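Phosphoribosylaminoimidazole-succinocarboxamide synthase (Thermotoga maritima, PDB 1KUT) catalyses the ATP-dependent joining of L-aspartate to carboxyaminoimidazole ribonucleotide (CAIR), giving SAICAR in de novo purine biosynthesis. Local coordinates at residues Glu83-Lys89 / Glu165-Tyr171. Numbering follows the deposited sequence.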
loop_
_atom_site.group_PDB
_atom_site.type_symbol
_atom_site.label_atom_id
_atom_site.label_comp_id
_atom_site.label_asym_id
_atom_site.label_seq_id
_atom_site.Cartn_x
_atom_site.Cartn_y
_atom_site.Cartn_z
ATOM N N GLU B 83 -3.034 -9.604 -6.480
ATOM C CA GLU B 83 -1.811 -10.383 -6.364
ATOM C C GLU B 83 -1.466 -10.256 -4.883
ATOM O O GLU B 83 -1.238 -9.166 -4.392
ATOM C CB GLU B 83 -0.707 -9.795 -7.241
ATOM C CG GLU B 83 -0.896 -10.090 -8.717
ATOM C CD GLU B 83 0.309 -9.697 -9.569
ATOM O OE1 GLU B 83 1.460 -9.864 -9.105
ATOM O OE2 GLU B 83 0.110 -9.235 -10.717
ATOM N N VAL B 84 -1.476 -11.370 -4.162
ATOM C CA VAL B 84 -1.192 -11.359 -2.736
ATOM C C VAL B 84 0.217 -11.905 -2.531
ATOM O O VAL B 84 0.497 -13.068 -2.835
ATOM C CB VAL B 84 -2.194 -12.249 -1.954
ATOM C CG1 VAL B 84 -2.038 -11.996 -0.452
ATOM C CG2 VAL B 84 -3.620 -11.987 -2.418
ATOM N N VAL B 85 1.092 -11.069 -1.985
ATOM C CA VAL B 85 2.468 -11.450 -1.772
ATOM C C VAL B 85 2.795 -11.649 -0.303
ATOM O O VAL B 85 2.426 -10.829 0.546
ATOM C CB VAL B 85 3.405 -10.366 -2.343
ATOM C CG1 VAL B 85 4.862 -10.745 -2.115
ATOM C CG2 VAL B 85 3.118 -10.170 -3.829
ATOM N N VAL B 86 3.478 -12.751 -0.002
ATOM C CA VAL B 86 3.892 -13.013 1.360
ATOM C C VAL B 86 5.411 -12.975 1.363
ATOM O O VAL B 86 6.070 -13.622 0.528
ATOM C CB VAL B 86 3.410 -14.384 1.855
ATOM C CG1 VAL B 86 3.870 -14.601 3.286
ATOM C CG2 VAL B 86 1.894 -14.455 1.793
ATOM N N ARG B 87 5.982 -12.201 2.278
ATOM C CA ARG B 87 7.427 -12.118 2.351
ATOM C C ARG B 87 7.910 -12.715 3.653
ATOM O O ARG B 87 7.352 -12.445 4.713
ATOM C CB ARG B 87 7.886 -10.662 2.255
ATOM C CG ARG B 87 7.523 -10.002 0.937
ATOM C CD ARG B 87 7.801 -8.525 0.970
ATOM N NE ARG B 87 7.188 -7.861 -0.175
ATOM C CZ ARG B 87 7.630 -7.950 -1.425
ATOM N NH1 ARG B 87 8.704 -8.673 -1.703
ATOM N NH2 ARG B 87 6.983 -7.319 -2.399
ATOM N N LEU B 88 8.945 -13.547 3.550
ATOM C CA LEU B 88 9.556 -14.190 4.692
ATOM C C LEU B 88 10.929 -13.558 4.870
ATOM O O LEU B 88 11.466 -13.509 5.976
ATOM C CB LEU B 88 9.708 -15.692 4.426
ATOM C CG LEU B 88 8.704 -16.660 5.059
ATOM C CD1 LEU B 88 7.321 -16.096 5.006
ATOM C CD2 LEU B 88 8.771 -17.995 4.337
ATOM N N LYS B 89 11.492 -13.081 3.767
ATOM C CA LYS B 89 12.799 -12.449 3.785
ATOM C C LYS B 89 12.760 -11.209 2.918
ATOM O O LYS B 89 12.004 -11.146 1.947
ATOM C CB LYS B 89 13.875 -13.398 3.264
ATOM C CG LYS B 89 14.068 -14.662 4.102
ATOM C CD LYS B 89 15.334 -15.401 3.697
ATOM C CE LYS B 89 15.467 -16.742 4.424
ATOM N NZ LYS B 89 15.330 -16.629 5.904
ATOM N N GLU B 165 15.315 -22.473 1.110
ATOM C CA GLU B 165 14.494 -21.524 1.834
ATOM C C GLU B 165 13.668 -20.625 0.943
ATOM O O GLU B 165 14.143 -20.061 -0.052
ATOM C CB GLU B 165 15.339 -20.695 2.796
ATOM C CG GLU B 165 16.684 -20.268 2.266
ATOM C CD GLU B 165 17.434 -19.413 3.274
ATOM O OE1 GLU B 165 17.499 -19.816 4.463
ATOM O OE2 GLU B 165 17.955 -18.345 2.876
ATOM N N LEU B 166 12.401 -20.522 1.324
ATOM C CA LEU B 166 11.427 -19.725 0.611
ATOM C C LEU B 166 11.560 -18.280 1.035
ATOM O O LEU B 166 11.322 -17.947 2.188
ATOM C CB LEU B 166 10.026 -20.244 0.930
ATOM C CG LEU B 166 8.883 -19.548 0.211
ATOM C CD1 LEU B 166 9.125 -19.588 -1.295
ATOM C CD2 LEU B 166 7.577 -20.237 0.584
ATOM N N TRP B 167 11.949 -17.419 0.102
ATOM C CA TRP B 167 12.113 -16.004 0.402
ATOM C C TRP B 167 10.787 -15.261 0.415
ATOM O O TRP B 167 10.470 -14.533 1.359
ATOM C CB TRP B 167 13.044 -15.387 -0.620
ATOM C CG TRP B 167 14.444 -15.688 -0.337
ATOM C CD1 TRP B 167 14.947 -16.859 0.165
ATOM C CD2 TRP B 167 15.560 -14.816 -0.533
ATOM N NE1 TRP B 167 16.315 -16.766 0.293
ATOM C CE2 TRP B 167 16.718 -15.523 -0.128
ATOM C CE3 TRP B 167 15.701 -13.505 -1.012
ATOM C CZ2 TRP B 167 17.993 -14.959 -0.192
ATOM C CZ3 TRP B 167 16.962 -12.952 -1.075
ATOM C CH2 TRP B 167 18.094 -13.677 -0.667
ATOM N N ASP B 168 10.034 -15.430 -0.662
ATOM C CA ASP B 168 8.722 -14.819 -0.813
ATOM C C ASP B 168 7.991 -15.508 -1.952
ATOM O O ASP B 168 8.590 -16.243 -2.743
ATOM C CB ASP B 168 8.825 -13.323 -1.077
ATOM C CG ASP B 168 9.687 -13.000 -2.261
ATOM O OD1 ASP B 168 9.655 -13.770 -3.243
ATOM O OD2 ASP B 168 10.386 -11.958 -2.217
ATOM N N ILE B 169 6.692 -15.259 -2.040
ATOM C CA ILE B 169 5.879 -15.912 -3.039
ATOM C C ILE B 169 4.640 -15.068 -3.258
ATOM O O ILE B 169 4.196 -14.383 -2.351
ATOM C CB ILE B 169 5.508 -17.339 -2.517
ATOM C CG1 ILE B 169 4.585 -18.062 -3.494
ATOM C CG2 ILE B 169 4.840 -17.238 -1.150
ATOM C CD1 ILE B 169 4.480 -19.516 -3.208
ATOM N N LYS B 170 4.100 -15.095 -4.470
ATOM C CA LYS B 170 2.896 -14.335 -4.791
ATOM C C LYS B 170 1.738 -15.290 -5.099
ATOM O O LYS B 170 1.927 -16.298 -5.787
ATOM C CB LYS B 170 3.143 -13.450 -6.016
ATOM C CG LYS B 170 1.895 -12.691 -6.458
ATOM C CD LYS B 170 1.809 -12.565 -7.973
ATOM C CE LYS B 170 1.818 -13.935 -8.659
ATOM N NZ LYS B 170 1.165 -13.895 -10.004
ATOM N N TYR B 171 0.548 -14.970 -4.593
ATOM C CA TYR B 171 -0.652 -15.784 -4.832
ATOM C C TYR B 171 -1.750 -14.962 -5.505
ATOM O O TYR B 171 -1.655 -13.738 -5.633
ATOM C CB TYR B 171 -1.231 -16.312 -3.515
ATOM C CG TYR B 171 -0.253 -17.112 -2.667
ATOM C CD1 TYR B 171 0.158 -18.390 -3.054
ATOM C CD2 TYR B 171 0.259 -16.585 -1.482
ATOM C CE1 TYR B 171 1.053 -19.118 -2.279
ATOM C CE2 TYR B 171 1.154 -17.306 -0.696
ATOM C CZ TYR B 171 1.539 -18.566 -1.101
ATOM O OH TYR B 171 2.385 -19.294 -0.313
HETATM O O HOH W 1 10.553 -10.132 -0.019
#
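Residues 83-87 and 165-171 are neighbouring antiparallel strands in the larger sheet of this SAICAR synthetase, their axes 4.4 Å apart at 162°. Val-84 with Tyr-171 and Val-86 with Ile-169 are hydrogen-bonded pairs. Val-85 with Lys-170 and Arg-87 with Asp-168 are non-hydrogen-bonded pairs. At Leu-88 the chain turns a corner. Leu-88 N and Lys-89 N both donate to Trp-167 O, at 2.8 and 3.0 Å, the bonding of a classic beta bulge.

Val-84, Val-86, Ile-169 and Tyr-171 share one face. Val-86 CG2 meets the Tyr-171 ring edge at CE2, 3.9 Å away. Helix 138-160 covers both residues, and Thr-152 hydrogen-bonds the Tyr-171 hydroxyl. Within the bulge, Lys-89 lays CD over the Trp-167 five-membered ring, a CH-pi contact, while its NZ pairs with Asp-105.

Arg-87 and Asp-168 lie on the other face. Arg-87 NE pairs with Glu-112. Arg-87 NH1 makes a long salt bridge to Asp-168 OD2, at 3.7 Å. A water spans it, 2.9 Å from both Arg-87 NH1 and Asp-168 OD2.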